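Local atomic coordinates of negative regulator of ofd1 (Schizosaccharomyces pombe, PDB entry 3QTM), a protein that is required for correct translation termination, directly inhibits Ofd1, and stabilises the released transcription factor domain of Sre1, probably through that inhibition. Residues Y73-L78 and A103-A108; I19-W23 and P66-A72; E97-D102 and E131-L136. All coordinates share one frame; numbering follows the deposited sequence. Where two conformers were deposited one is given.

Contact 1 of 3, residues Y73-L78 and A103-A108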
loop_
_atom_site.group_PDB
_atom_site.type_symbol
_atom_site.label_atom_id
_atom_site.label_comp_id
_atom_site.label_asym_id
_atom_site.label_seq_id
_atom_site.Cartn_x
_atom_site.Cartn_y
_atom_site.Cartn_z
ATOM N N TYR A 73 11.943 -12.527 -10.627
ATOM C CA TYR A 73 13.142 -11.829 -11.032
ATOM C C TYR A 73 12.908 -10.302 -10.909
ATOM O O TYR A 73 13.742 -9.563 -10.379
ATOM C CB TYR A 73 13.464 -12.228 -12.469
ATOM C CG TYR A 73 14.848 -11.899 -12.942
ATOM C CD1 TYR A 73 15.347 -12.462 -14.107
ATOM C CD2 TYR A 73 15.671 -11.033 -12.216
ATOM C CE1 TYR A 73 16.625 -12.156 -14.560
ATOM C CE2 TYR A 73 16.957 -10.720 -12.658
ATOM C CZ TYR A 73 17.425 -11.285 -13.841
ATOM O OH TYR A 73 18.696 -10.989 -14.303
ATOM N N SER A 74 11.760 -9.836 -11.391
ATOM C CA SER A 74 11.404 -8.427 -11.265
ATOM C C SER A 74 11.376 -8.003 -9.799
ATOM O O SER A 74 11.890 -6.951 -9.460
ATOM C CB SER A 74 10.042 -8.157 -11.899
ATOM O OG SER A 74 9.651 -6.820 -11.675
ATOM N N SER A 75 10.785 -8.836 -8.938
ATOM C CA SER A 75 10.706 -8.533 -7.505
ATOM C C SER A 75 12.070 -8.405 -6.838
ATOM O O SER A 75 12.266 -7.548 -5.981
ATOM C CB SER A 75 9.887 -9.586 -6.763
ATOM O OG SER A 75 8.533 -9.513 -7.163
ATOM N N ALA A 76 13.008 -9.267 -7.220
ATOM C CA ALA A 76 14.356 -9.175 -6.680
ATOM C C ALA A 76 15.009 -7.849 -7.098
ATOM O O ALA A 76 15.615 -7.163 -6.277
ATOM C CB ALA A 76 15.197 -10.369 -7.132
ATOM N N LEU A 77 14.878 -7.492 -8.373
ATOM C CA LEU A 77 15.401 -6.219 -8.870
ATOM C C LEU A 77 14.816 -5.028 -8.095
ATOM O O LEU A 77 15.532 -4.098 -7.712
ATOM C CB LEU A 77 15.162 -6.075 -10.389
ATOM C CG LEU A 77 15.972 -7.041 -11.267
ATOM C CD1 LEU A 77 15.376 -7.176 -12.672
ATOM C CD2 LEU A 77 17.454 -6.619 -11.351
ATOM N N LEU A 78 13.517 -5.070 -7.841
ATOM C CA LEU A 78 12.884 -3.968 -7.149
ATOM C C LEU A 78 13.440 -3.871 -5.740
ATOM O O LEU A 78 13.589 -2.774 -5.189
ATOM C CB LEU A 78 11.367 -4.166 -7.085
ATOM C CG LEU A 78 10.592 -2.903 -6.693
ATOM C CD1 LEU A 78 10.979 -1.786 -7.642
ATOM C CD2 LEU A 78 9.069 -3.146 -6.691
ATOM N N ALA A 103 14.879 -1.602 -14.299
ATOM C CA ALA A 103 15.116 -3.014 -14.620
ATOM C C ALA A 103 13.956 -3.902 -14.148
ATOM O O ALA A 103 13.507 -4.783 -14.882
ATOM C CB ALA A 103 16.432 -3.483 -14.036
ATOM N N ALA A 104 13.462 -3.651 -12.934
ATOM C CA ALA A 104 12.300 -4.378 -12.410
ATOM C C ALA A 104 11.102 -4.279 -13.355
ATOM O O ALA A 104 10.409 -5.276 -13.600
ATOM C CB ALA A 104 11.912 -3.856 -11.021
ATOM N N ILE A 105 10.844 -3.062 -13.843
ATOM C CA ILE A 105 9.795 -2.817 -14.827
ATOM C C ILE A 105 10.042 -3.597 -16.126
ATOM O O ILE A 105 9.167 -4.294 -16.618
ATOM C CB ILE A 105 9.691 -1.300 -15.176
ATOM C CG1 ILE A 105 9.171 -0.496 -13.967
ATOM C CG2 ILE A 105 8.833 -1.106 -16.442
ATOM C CD1 ILE A 105 9.158 1.041 -14.169
ATOM N N GLU A 106 11.235 -3.464 -16.690
ATOM C CA GLU A 106 11.528 -4.118 -17.964
ATOM C C GLU A 106 11.475 -5.650 -17.834
ATOM O O GLU A 106 10.927 -6.349 -18.710
ATOM C CB GLU A 106 12.893 -3.677 -18.484
ATOM C CG GLU A 106 13.033 -2.173 -18.673
ATOM C CD GLU A 106 12.433 -1.704 -19.985
ATOM O OE1 GLU A 106 12.100 -2.564 -20.827
ATOM O OE2 GLU A 106 12.285 -0.482 -20.172
ATOM N N ARG A 107 12.031 -6.165 -16.736
ATOM C CA ARG A 107 12.007 -7.608 -16.480
ATOM C C ARG A 107 10.564 -8.104 -16.403
ATOM O O ARG A 107 10.215 -9.115 -16.994
ATOM C CB ARG A 107 12.770 -7.955 -15.201
ATOM C CG ARG A 107 12.591 -9.412 -14.726
ATOM C CD ARG A 107 12.748 -10.432 -15.855
ATOM N NE ARG A 107 14.037 -10.303 -16.529
ATOM C CZ ARG A 107 14.425 -11.025 -17.580
ATOM N NH1 ARG A 107 13.638 -11.965 -18.087
ATOM N NH2 ARG A 107 15.614 -10.818 -18.117
ATOM N N ALA A 108 9.722 -7.378 -15.679
ATOM C CA ALA A 108 8.330 -7.774 -15.537
ATOM C C ALA A 108 7.571 -7.654 -16.874
ATOM O O ALA A 108 6.741 -8.505 -17.204
ATOM C CB ALA A 108 7.643 -6.966 -14.418
#
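The carbonyl oxygen A104 O takes two hydrogen bonds from opposite faces of its plane: one from the hydroxyl S74 OG of the facing helix at 2.6 Å, the other from A108 N one turn on in its own helix. The hydroxyl comes in above the carbonyl plane. OG stands anti to the S74 nitrogen (chi1 175°), which aims it across the interface, where it also lies 3.4 Å from A108 CB. Small residues suit this line, since the backbones run close together: S74 CA and A104 CA are 4.3 Å apart. Helices 67-82 and 97-110 are almost exactly antiparallel here, at 177° with axes 7.9 Å apart, a close packing within the all-helical, tetratricopeptide-like array. A104 CB lies 3.5 Å from S74 O, and both L77 and L78 set their CB atoms against that same methyl. L77 CD1 reaches onward to the aliphatic root of R107, 3.7 Å from its CB. Bent at chi2 and chi3, the arginine chain then brings its guanidinium beside the Y73 ring, nearly parallel to it (8°), with Y73 CD1 over one guanidinium face toward its rim. The long arginine lays methylenes against the helix while NH1 is carried to H70 ND1, its hydrogen-bond partner; Y73 also packs on A52 and L56 of helix 38-58.

Contact 2 of 3, residues I19-W23 and P66-A72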
loop_
_atom_site.group_PDB
_atom_site.type_symbol
_atom_site.label_atom_id
_atom_site.label_comp_id
_atom_site.label_asym_id
_atom_site.label_seq_id
_atom_site.Cartn_x
_atom_site.Cartn_y
_atom_site.Cartn_z
ATOM N N ILE A 19 11.799 -22.720 -10.283
ATOM C CA ILE A 19 11.152 -21.424 -10.170
ATOM C C ILE A 19 10.587 -21.285 -8.767
ATOM O O ILE A 19 10.674 -20.220 -8.159
ATOM C CB ILE A 19 10.079 -21.227 -11.267
ATOM C CG1 ILE A 19 10.766 -21.125 -12.630
ATOM C CG2 ILE A 19 9.221 -19.993 -10.985
ATOM C CD1 ILE A 19 9.864 -21.459 -13.802
ATOM N N SER A 20 10.046 -22.380 -8.252
ATOM C CA SER A 20 9.545 -22.396 -6.899
ATOM C C SER A 20 10.680 -22.096 -5.902
ATOM O O SER A 20 10.472 -21.410 -4.900
ATOM C CB SER A 20 8.903 -23.747 -6.600
ATOM O OG SER A 20 8.476 -23.792 -5.261
ATOM N N GLN A 21 11.880 -22.602 -6.173
ATOM C CA GLN A 21 13.000 -22.317 -5.278
ATOM C C GLN A 21 13.430 -20.851 -5.416
ATOM O O GLN A 21 13.852 -20.212 -4.451
ATOM C CB GLN A 21 14.170 -23.272 -5.532
ATOM C CG GLN A 21 13.883 -24.728 -5.122
ATOM C CD GLN A 21 13.284 -24.849 -3.709
ATOM O OE1 GLN A 21 13.746 -24.212 -2.757
ATOM N NE2 GLN A 21 12.247 -25.672 -3.579
ATOM N N LEU A 22 13.276 -20.316 -6.622
ATOM C CA LEU A 22 13.586 -18.922 -6.878
ATOM C C LEU A 22 12.712 -18.019 -6.005
ATOM O O LEU A 22 13.213 -17.094 -5.344
ATOM C CB LEU A 22 13.411 -18.619 -8.369
ATOM C CG LEU A 22 13.914 -17.299 -8.936
ATOM C CD1 LEU A 22 15.440 -17.209 -8.817
ATOM C CD2 LEU A 22 13.444 -17.172 -10.393
ATOM N N TRP A 23 11.412 -18.309 -5.973
ATOM C CA TRP A 23 10.490 -17.571 -5.116
ATOM C C TRP A 23 10.850 -17.726 -3.646
ATOM O O TRP A 23 10.705 -16.785 -2.860
ATOM C CB TRP A 23 9.038 -17.999 -5.362
ATOM C CG TRP A 23 8.397 -17.185 -6.436
ATOM C CD1 TRP A 23 8.209 -17.545 -7.738
ATOM C CD2 TRP A 23 7.913 -15.834 -6.314
ATOM N NE1 TRP A 23 7.617 -16.510 -8.433
ATOM C CE2 TRP A 23 7.422 -15.452 -7.581
ATOM C CE3 TRP A 23 7.830 -14.923 -5.252
ATOM C CZ2 TRP A 23 6.859 -14.197 -7.818
ATOM C CZ3 TRP A 23 7.267 -13.675 -5.488
ATOM C CH2 TRP A 23 6.791 -13.324 -6.765
ATOM N N PRO A 66 7.660 -19.310 -17.354
ATOM C CA PRO A 66 6.358 -18.731 -17.037
ATOM C C PRO A 66 6.455 -17.306 -16.537
ATOM O O PRO A 66 7.516 -16.821 -16.104
ATOM C CB PRO A 66 5.838 -19.602 -15.887
ATOM C CG PRO A 66 6.984 -20.355 -15.381
ATOM C CD PRO A 66 8.179 -20.148 -16.269
ATOM N N LYS A 67 5.306 -16.655 -16.556
ATOM C CA LYS A 67 5.175 -15.327 -15.988
ATOM C C LYS A 67 5.732 -15.266 -14.557
ATOM O O LYS A 67 6.320 -14.257 -14.175
ATOM C CB LYS A 67 3.718 -14.892 -16.000
ATOM C CG LYS A 67 3.114 -14.719 -17.402
ATOM C CD LYS A 67 1.801 -13.941 -17.319
ATOM C CE LYS A 67 1.181 -13.724 -18.695
ATOM N NZ LYS A 67 0.766 -15.017 -19.288
ATOM N N ASP A 68 5.533 -16.332 -13.779
ATOM C CA ASP A 68 6.014 -16.381 -12.393
ATOM C C ASP A 68 7.529 -16.286 -12.290
ATOM O O ASP A 68 8.046 -15.790 -11.300
ATOM C CB ASP A 68 5.552 -17.663 -11.685
ATOM C CG ASP A 68 4.092 -17.611 -11.276
ATOM O OD1 ASP A 68 3.475 -16.525 -11.399
ATOM O OD2 ASP A 68 3.566 -18.657 -10.826
ATOM N N PHE A 69 8.244 -16.783 -13.294
ATOM C CA PHE A 69 9.691 -16.598 -13.321
ATOM C C PHE A 69 10.048 -15.110 -13.429
ATOM O O PHE A 69 10.860 -14.595 -12.652
ATOM C CB PHE A 69 10.354 -17.378 -14.461
ATOM C CG PHE A 69 11.786 -16.930 -14.741
ATOM C CD1 PHE A 69 12.840 -17.426 -14.000
ATOM C CD2 PHE A 69 12.058 -16.002 -15.728
ATOM C CE1 PHE A 69 14.142 -17.006 -14.236
ATOM C CE2 PHE A 69 13.366 -15.576 -15.976
ATOM C CZ PHE A 69 14.404 -16.071 -15.225
ATOM N N HIS A 70 9.444 -14.415 -14.386
ATOM C CA HIS A 70 9.784 -13.000 -14.579
ATOM C C HIS A 70 9.301 -12.151 -13.397
ATOM O O HIS A 70 9.919 -11.137 -13.071
ATOM C CB HIS A 70 9.210 -12.459 -15.891
ATOM C CG HIS A 70 9.620 -13.243 -17.095
ATOM N ND1 HIS A 70 10.827 -13.050 -17.732
ATOM C CD2 HIS A 70 8.984 -14.226 -17.778
ATOM C CE1 HIS A 70 10.923 -13.890 -18.747
ATOM N NE2 HIS A 70 9.815 -14.606 -18.802
ATOM N N ALA A 71 8.202 -12.573 -12.764
ATOM C CA ALA A 71 7.683 -11.893 -11.584
ATOM C C ALA A 71 8.675 -11.956 -10.429
ATOM O O ALA A 71 8.897 -10.957 -9.762
ATOM C CB ALA A 71 6.344 -12.482 -11.168
ATOM N N ALA A 72 9.262 -13.134 -10.182
ATOM C CA ALA A 72 10.227 -13.279 -9.095
ATOM C C ALA A 72 11.487 -12.471 -9.381
ATOM O O ALA A 72 12.051 -11.839 -8.496
ATOM C CB ALA A 72 10.588 -14.736 -8.882
#
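W23 lays its indole over the methyl of A72 and, at the same time, bonds to the backbone of that helix. This joins the first helix of the all-helical, tetratricopeptide-like array, 15-34, to helix 67-82; their segments run in nearly the same direction, 26° apart. The polar link is W23 NE1 to D68 O, 3.0 Å long and bent (N-H...O 140°). Its donor stands above the carbonyl plane, on the face opposite A72 N, so the oxygen serves both the helix and the indole. A CH-pi contact accompanies it: A72 CB sits 3.6 Å from the centroid of the five-membered ring, a fit that depends on alanine being small. Replacing W23 by a leucine would probably leave D68 O without its cross-helix donor and open a gap above the A72 methyl. R120, from helix 119-142, adds a cation-pi contact to the indole. The remaining contacts are apolar. L22, its CG anti to the backbone N (chi1 -169°), sends CD2 obliquely to F69 CD1 and against A72, while F69 continues to I55 and L56 of helix 38-58. At the edge of the indole, near its plane, W23 CZ2 meets the methyl A71 CB at 3.8 Å.

Contact 3 of 3, residues E97-D102 and E131-L136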
loop_
_atom_site.group_PDB
_atom_site.type_symbol
_atom_site.label_atom_id
_atom_site.label_comp_id
_atom_site.label_asym_id
_atom_site.label_seq_id
_atom_site.Cartn_x
_atom_site.Cartn_y
_atom_site.Cartn_z
ATOM N N GLU A 97 19.606 3.488 -7.643
ATOM C CA GLU A 97 18.311 2.968 -7.234
ATOM C C GLU A 97 17.328 2.978 -8.419
ATOM O O GLU A 97 16.666 1.967 -8.711
ATOM C CB GLU A 97 17.736 3.789 -6.065
ATOM C CG GLU A 97 16.332 3.357 -5.669
ATOM C CD GLU A 97 15.618 4.344 -4.743
ATOM O OE1 GLU A 97 16.161 5.440 -4.474
ATOM O OE2 GLU A 97 14.498 4.019 -4.289
ATOM N N GLU A 98 17.239 4.117 -9.102
ATOM C CA GLU A 98 16.282 4.263 -10.194
ATOM C C GLU A 98 16.516 3.252 -11.318
ATOM O O GLU A 98 15.578 2.752 -11.930
ATOM C CB GLU A 98 16.273 5.682 -10.766
ATOM C CG GLU A 98 15.138 5.878 -11.789
ATOM C CD GLU A 98 14.998 7.328 -12.253
ATOM O OE1 GLU A 98 15.940 8.120 -12.038
ATOM O OE2 GLU A 98 13.949 7.670 -12.839
ATOM N N SER A 99 17.768 2.943 -11.593
ATOM C CA SER A 99 18.048 1.982 -12.648
ATOM C C SER A 99 17.539 0.576 -12.282
ATOM O O SER A 99 17.100 -0.177 -13.148
ATOM C CB SER A 99 19.531 1.969 -12.989
ATOM O OG SER A 99 19.732 1.348 -14.247
ATOM N N TYR A 100 17.560 0.252 -10.993
ATOM C CA TYR A 100 17.003 -1.016 -10.530
ATOM C C TYR A 100 15.460 -1.055 -10.607
ATOM O O TYR A 100 14.874 -2.102 -10.871
ATOM C CB TYR A 100 17.534 -1.370 -9.132
ATOM C CG TYR A 100 18.849 -2.125 -9.228
ATOM C CD1 TYR A 100 20.071 -1.456 -9.179
ATOM C CD2 TYR A 100 18.864 -3.507 -9.433
ATOM C CE1 TYR A 100 21.270 -2.144 -9.305
ATOM C CE2 TYR A 100 20.056 -4.204 -9.567
ATOM C CZ TYR A 100 21.253 -3.521 -9.499
ATOM O OH TYR A 100 22.430 -4.215 -9.630
ATOM N N ILE A 101 14.809 0.087 -10.388
ATOM C CA ILE A 101 13.366 0.185 -10.600
ATOM C C ILE A 101 13.072 -0.013 -12.088
ATOM O O ILE A 101 12.191 -0.788 -12.435
ATOM C CB ILE A 101 12.803 1.551 -10.137
ATOM C CG1 ILE A 101 13.014 1.750 -8.633
ATOM C CG2 ILE A 101 11.324 1.719 -10.542
ATOM C CD1 ILE A 101 12.653 3.171 -8.150
ATOM N N ASP A 102 13.811 0.684 -12.959
ATOM C CA ASP A 102 13.665 0.507 -14.411
ATOM C C ASP A 102 13.844 -0.955 -14.830
ATOM O O ASP A 102 13.080 -1.478 -15.648
ATOM C CB ASP A 102 14.674 1.353 -15.188
ATOM C CG ASP A 102 14.463 2.857 -14.998
ATOM O OD1 ASP A 102 13.352 3.269 -14.593
ATOM O OD2 ASP A 102 15.416 3.629 -15.273
ATOM N N GLU A 131 6.817 2.442 -7.622
ATOM C CA GLU A 131 8.113 2.910 -7.098
ATOM C C GLU A 131 8.722 3.913 -8.064
ATOM O O GLU A 131 9.392 4.854 -7.647
ATOM C CB GLU A 131 9.101 1.772 -6.827
ATOM C CG GLU A 131 8.685 0.873 -5.684
ATOM C CD GLU A 131 8.590 1.614 -4.351
ATOM O OE1 GLU A 131 9.197 2.700 -4.208
ATOM O OE2 GLU A 131 7.910 1.101 -3.435
ATOM N N LYS A 132 8.483 3.708 -9.358
ATOM C CA LYS A 132 8.914 4.669 -10.367
ATOM C C LYS A 132 8.267 6.054 -10.106
ATOM O O LYS A 132 8.947 7.084 -10.153
ATOM C CB LYS A 132 8.562 4.158 -11.766
ATOM C CG LYS A 132 8.982 5.079 -12.913
ATOM C CD LYS A 132 10.499 5.146 -13.064
ATOM C CE LYS A 132 10.907 5.882 -14.350
ATOM N NZ LYS A 132 12.380 6.163 -14.417
ATOM N N VAL A 133 6.965 6.061 -9.814
ATOM C CA VAL A 133 6.241 7.303 -9.537
ATOM C C VAL A 133 6.894 8.077 -8.387
ATOM O O VAL A 133 7.124 9.287 -8.472
ATOM C CB VAL A 133 4.773 7.015 -9.165
ATOM C CG1 VAL A 133 4.158 8.216 -8.470
ATOM C CG2 VAL A 133 3.955 6.590 -10.408
ATOM N N ARG A 134 7.191 7.363 -7.310
ATOM C CA ARG A 134 7.831 7.972 -6.154
ATOM C C ARG A 134 9.170 8.610 -6.513
ATOM O O ARG A 134 9.467 9.737 -6.102
ATOM C CB ARG A 134 8.013 6.959 -5.026
ATOM C CG ARG A 134 8.726 7.537 -3.804
ATOM C CD ARG A 134 8.949 6.475 -2.740
ATOM N NE ARG A 134 9.742 5.373 -3.269
ATOM C CZ ARG A 134 11.065 5.400 -3.406
ATOM N NH1 ARG A 134 11.753 6.476 -3.047
ATOM N NH2 ARG A 134 11.705 4.348 -3.898
ATOM N N VAL A 135 9.987 7.901 -7.278
ATOM C CA VAL A 135 11.285 8.457 -7.649
ATOM C C VAL A 135 11.131 9.664 -8.603
ATOM O O VAL A 135 11.881 10.646 -8.504
ATOM C CB VAL A 135 12.239 7.384 -8.221
ATOM C CG1 VAL A 135 13.411 8.040 -8.906
ATOM C CG2 VAL A 135 12.731 6.456 -7.098
ATOM N N LEU A 136 10.151 9.601 -9.509
ATOM C CA LEU A 136 9.901 10.721 -10.421
ATOM C C LEU A 136 9.497 11.991 -9.654
ATOM O O LEU A 136 9.946 13.074 -9.982
ATOM C CB LEU A 136 8.859 10.362 -11.501
ATOM C CG LEU A 136 9.368 9.489 -12.668
ATOM C CD1 LEU A 136 8.230 9.037 -13.609
ATOM C CD2 LEU A 136 10.461 10.194 -13.463
#
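Two separate salt-bridge networks flank an apolar centre here, and in one of them R134 holds two glutamates from two helices. Its NH2 reaches E97 OE2 at 2.8 Å in a straight bond (167°), with the oxygen lying in the guanidinium plane. In the same plane, NE and NH2 both close on the single oxygen E131 OE1 of R134's own helix, a side-on grip for which the planar, several-handed guanidinium is well suited. E97 can span the interface because its chain is extended, with CG anti to the backbone N (chi1 175°). In the second network K132 NZ lies between E98 OE2, 2.7 Å away, and D102 OD1, which uses its syn lone pair; E98 OE2 is met on its anti side, out of the carboxylate plane, and has R139 as a further partner. Between the networks I101 CD1 packs on V135 CG2 at 3.5 Å, while I101 CG2 rests beside K132 CA; beta-branched side chains fill this space compactly. The segments run antiparallel at 149° with axes 10.0 Å apart, joining helices 97-110 and 119-142, neighbours in the helical array of this tetratricopeptide-like protein. Counting R139, three cations meet four carboxylates; the excess negative charge is likely to favour the charged form of K132, and R134 probably eases the mutual repulsion of E97 OE2 and E131 OE1, 5.5 Å apart.

From the N terminus, contact 2 comes first: it brings residues 66-72 back against 19-23 and closes a loop that contains helix 38-58. That closure is complete before contact 1 opens on the next turns of the same helix, 67-82, and closes at 103-108. Contact 3 begins at 97-102, inside the span of contact 1, and closes beyond it at 131-136, so contacts 1 and 3 cross along the chain. Helix 67-82 thus joins contacts 1 and 2, and helix 97-110 joins contacts 1 and 3, where I105 packs on K132. Contacts 2 and 3 do not touch, their centres about 22 Å apart; contact 1 connects them, tying helix 15-34 through to helix 119-142.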